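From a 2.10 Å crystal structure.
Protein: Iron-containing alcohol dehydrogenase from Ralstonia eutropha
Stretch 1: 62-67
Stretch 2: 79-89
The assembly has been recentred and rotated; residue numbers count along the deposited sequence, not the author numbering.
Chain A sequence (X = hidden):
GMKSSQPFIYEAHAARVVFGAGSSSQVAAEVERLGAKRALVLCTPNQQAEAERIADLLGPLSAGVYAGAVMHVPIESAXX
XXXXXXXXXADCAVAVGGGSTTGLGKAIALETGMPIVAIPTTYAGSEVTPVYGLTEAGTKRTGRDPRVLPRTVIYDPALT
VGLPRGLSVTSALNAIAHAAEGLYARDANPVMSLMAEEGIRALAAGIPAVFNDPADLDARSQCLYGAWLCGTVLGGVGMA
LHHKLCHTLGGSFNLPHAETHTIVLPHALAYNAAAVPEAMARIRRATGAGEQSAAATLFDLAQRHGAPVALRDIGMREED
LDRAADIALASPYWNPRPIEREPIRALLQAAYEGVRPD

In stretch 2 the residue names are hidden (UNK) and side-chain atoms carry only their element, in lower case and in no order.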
# COMPACT_ATOMS: atom_id res chain seq x y z
N SER A 62 22.65 -17.92 -14.54
CA SER A 62 22.06 -19.12 -13.97
C SER A 62 23.05 -20.01 -13.21
O SER A 62 24.08 -20.34 -13.71
CB SER A 62 21.47 -19.98 -15.10
OG SER A 62 20.92 -21.17 -14.57
N ALA A 63 22.70 -20.38 -12.00
CA ALA A 63 23.48 -21.31 -11.18
C ALA A 63 22.89 -22.71 -11.35
O ALA A 63 23.31 -23.63 -10.70
CB ALA A 63 23.42 -20.91 -9.68
N GLY A 64 21.92 -22.87 -12.24
CA GLY A 64 21.26 -24.16 -12.45
C GLY A 64 19.86 -24.21 -11.86
O GLY A 64 19.37 -23.22 -11.32
N VAL A 65 19.24 -25.38 -11.96
CA VAL A 65 17.89 -25.59 -11.48
C VAL A 65 17.87 -26.68 -10.44
O VAL A 65 18.42 -27.74 -10.64
CB VAL A 65 16.93 -26.01 -12.62
CG1 VAL A 65 15.55 -26.39 -12.06
CG2 VAL A 65 16.82 -24.92 -13.65
N TYR A 66 17.29 -26.38 -9.29
CA TYR A 66 17.12 -27.33 -8.24
C TYR A 66 15.63 -27.58 -8.23
O TYR A 66 14.85 -26.72 -7.78
CB TYR A 66 17.54 -26.78 -6.90
CG TYR A 66 17.30 -27.78 -5.80
CD1 TYR A 66 16.11 -27.79 -5.09
CD2 TYR A 66 18.24 -28.75 -5.51
CE1 TYR A 66 15.88 -28.72 -4.10
CE2 TYR A 66 18.03 -29.67 -4.51
CZ TYR A 66 16.87 -29.65 -3.81
OH TYR A 66 16.67 -30.55 -2.84
N ALA A 67 15.25 -28.75 -8.71
CA ALA A 67 13.85 -29.13 -8.89
C ALA A 67 13.31 -30.05 -7.83
O ALA A 67 12.53 -30.94 -8.13
CB ALA A 67 13.69 -29.79 -10.24
N UNK A 79 17.52 -28.35 3.71
CA UNK A 79 18.97 -28.68 3.83
C UNK A 79 19.59 -29.04 2.49
O UNK A 79 20.68 -28.58 2.14
c UNK A 79 18.61 -29.74 6.14
n UNK A 79 17.60 -29.27 10.31
c UNK A 79 19.54 -29.10 7.16
c UNK A 79 18.30 -29.68 9.25
n UNK A 79 18.76 -28.78 8.37
c UNK A 79 19.18 -29.90 4.75
n UNK A 79 18.51 -30.99 9.08
N UNK A 80 18.90 -29.89 1.76
CA UNK A 80 19.41 -30.30 0.47
C UNK A 80 19.51 -29.12 -0.50
O UNK A 80 20.47 -29.00 -1.23
c UNK A 80 18.54 -31.38 -0.12
c UNK A 80 19.13 -31.98 -1.37
o UNK A 80 18.41 -32.19 -2.36
o UNK A 80 20.34 -32.25 -1.35
N UNK A 81 18.48 -28.27 -0.52
CA UNK A 81 18.48 -27.13 -1.41
C UNK A 81 19.60 -26.16 -1.05
O UNK A 81 20.34 -25.71 -1.91
c UNK A 81 17.15 -26.44 -1.37
N UNK A 82 19.73 -25.86 0.24
CA UNK A 82 20.76 -24.96 0.73
C UNK A 82 22.15 -25.48 0.42
O UNK A 82 23.02 -24.72 0.04
c UNK A 82 20.61 -24.75 2.23
c UNK A 82 21.63 -23.76 2.75
o UNK A 82 19.30 -24.23 2.46
N UNK A 83 22.34 -26.79 0.57
CA UNK A 83 23.60 -27.42 0.21
C UNK A 83 23.88 -27.21 -1.26
O UNK A 83 25.00 -26.88 -1.64
c UNK A 83 23.56 -28.90 0.53
N UNK A 84 22.88 -27.40 -2.11
CA UNK A 84 23.11 -27.20 -3.54
C UNK A 84 23.46 -25.74 -3.88
O UNK A 84 24.27 -25.47 -4.76
c UNK A 84 22.12 -27.39 -5.81
n UNK A 84 21.89 -29.63 -6.65
n UNK A 84 20.15 -30.62 -7.77
n UNK A 84 20.98 -28.60 -8.53
c UNK A 84 21.01 -29.62 -7.65
c UNK A 84 22.86 -28.57 -6.41
c UNK A 84 21.88 -27.57 -4.34
N UNK A 85 22.79 -24.81 -3.19
CA UNK A 85 23.01 -23.37 -3.40
C UNK A 85 24.44 -23.06 -3.04
O UNK A 85 25.16 -22.37 -3.79
c UNK A 85 22.05 -22.55 -2.55
N UNK A 86 24.86 -23.56 -1.87
CA UNK A 86 26.24 -23.34 -1.44
C UNK A 86 27.23 -23.91 -2.42
O UNK A 86 28.15 -23.24 -2.85
n UNK A 86 24.46 -23.58 4.93
c UNK A 86 24.89 -22.41 4.47
c UNK A 86 25.64 -23.40 2.33
c UNK A 86 25.89 -22.84 0.96
c UNK A 86 26.44 -23.85 -0.03
n UNK A 86 24.75 -21.32 5.23
n UNK A 86 25.42 -22.29 3.26
N UNK A 87 26.99 -25.14 -2.84
CA UNK A 87 27.85 -25.79 -3.81
C UNK A 87 27.94 -25.04 -5.15
O UNK A 87 28.95 -25.12 -5.83
c UNK A 87 27.30 -27.20 -4.00
o UNK A 87 26.49 -29.87 -4.42
c UNK A 87 27.82 -28.01 -5.17
c UNK A 87 26.88 -29.20 -5.41
o UNK A 87 26.52 -29.43 -6.59
N UNK A 88 26.88 -24.33 -5.53
CA UNK A 88 26.89 -23.58 -6.80
C UNK A 88 27.45 -22.18 -6.64
O UNK A 88 27.67 -21.47 -7.63
c UNK A 88 25.50 -23.50 -7.36
N UNK A 89 27.71 -21.78 -5.40
CA UNK A 89 28.09 -20.42 -5.12
C UNK A 89 26.93 -19.46 -5.44
O UNK A 89 27.15 -18.36 -5.93
O HOH W 1 17.18 -30.95 -9.01

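Position 79 carries three carbons, a nitrogen, and then a carbon holding two more nitrogens: a guanidinium on a flexible arm. Its CA-to-CB bond points away from the strand and it touches nothing there, so R79 is an exposed residue outside the contact.

Position 80 has two carbons, the second bearing two oxygens, a short carboxylate. One oxygen lies 2.4 Å from Y66 OH. This is D80; its CA-to-CB bond points sideways to the strand, but the end of the side chain comes nearer, and Y66 OH donates a very short hydrogen bond to D80 OD2 near the plane of the ring.

Position 81 shows a single carbon, 3.8 Å from Y66 CE1 and over one face of the ring. That is A81. Its CA also sits over the face, 4.0 Å from the ring centroid, a CH-pi contact in which the helix backbone itself meets the aromatic surface.

At position 82 one carbon carries an oxygen and a second carbon, the beta-branched pattern of T82, buried but out of reach of the strand. Position 83 has one carbon, also out of reach: A83, exposed.

Position 84 again has three carbons, a nitrogen and a carbon with two nitrogens. One terminal nitrogen is 3.4 Å from V65 O, the other 3.5 Å from Y66 CD2. R84 points toward the strand and folds through two p rotamers at chi2 and chi3. Its NH1 gives a weak hydrogen bond to V65 O at the guanidinium edge, while Y66 CD2 lies over the guanidinium face. R84 NH2 also donates to a water that accepts from A67 N, tying the residue just after the strand to the helix.

Position 85 is a single carbon, A85, buried without touching the strand. Position 86 repeats the guanidinium pattern: R86, exposed and out of reach. Position 87 has three carbons, the third carrying two oxygens: E87, likewise exposed and out of reach.

Position 88 bears one carbon, 4.1 Å from A63 CB. A88 points toward the strand, and A63 points back. Position 89 has no side-chain atoms: G89, whose positive phi favours glycine, leaves the helix in a Schellman motif.

The strand and helix run nearly antiparallel, their axes 9.1 Å apart at closest approach. Small meets small where A63 faces A88, with CA atoms 6.0 Å apart. At the other end, the large ring of Y66 rests against A81 and is anchored through its hydroxyl by D80, with R84 bridging to the strand backbone between these two ends.

Stretch 2 79-89: RDATARAREAG
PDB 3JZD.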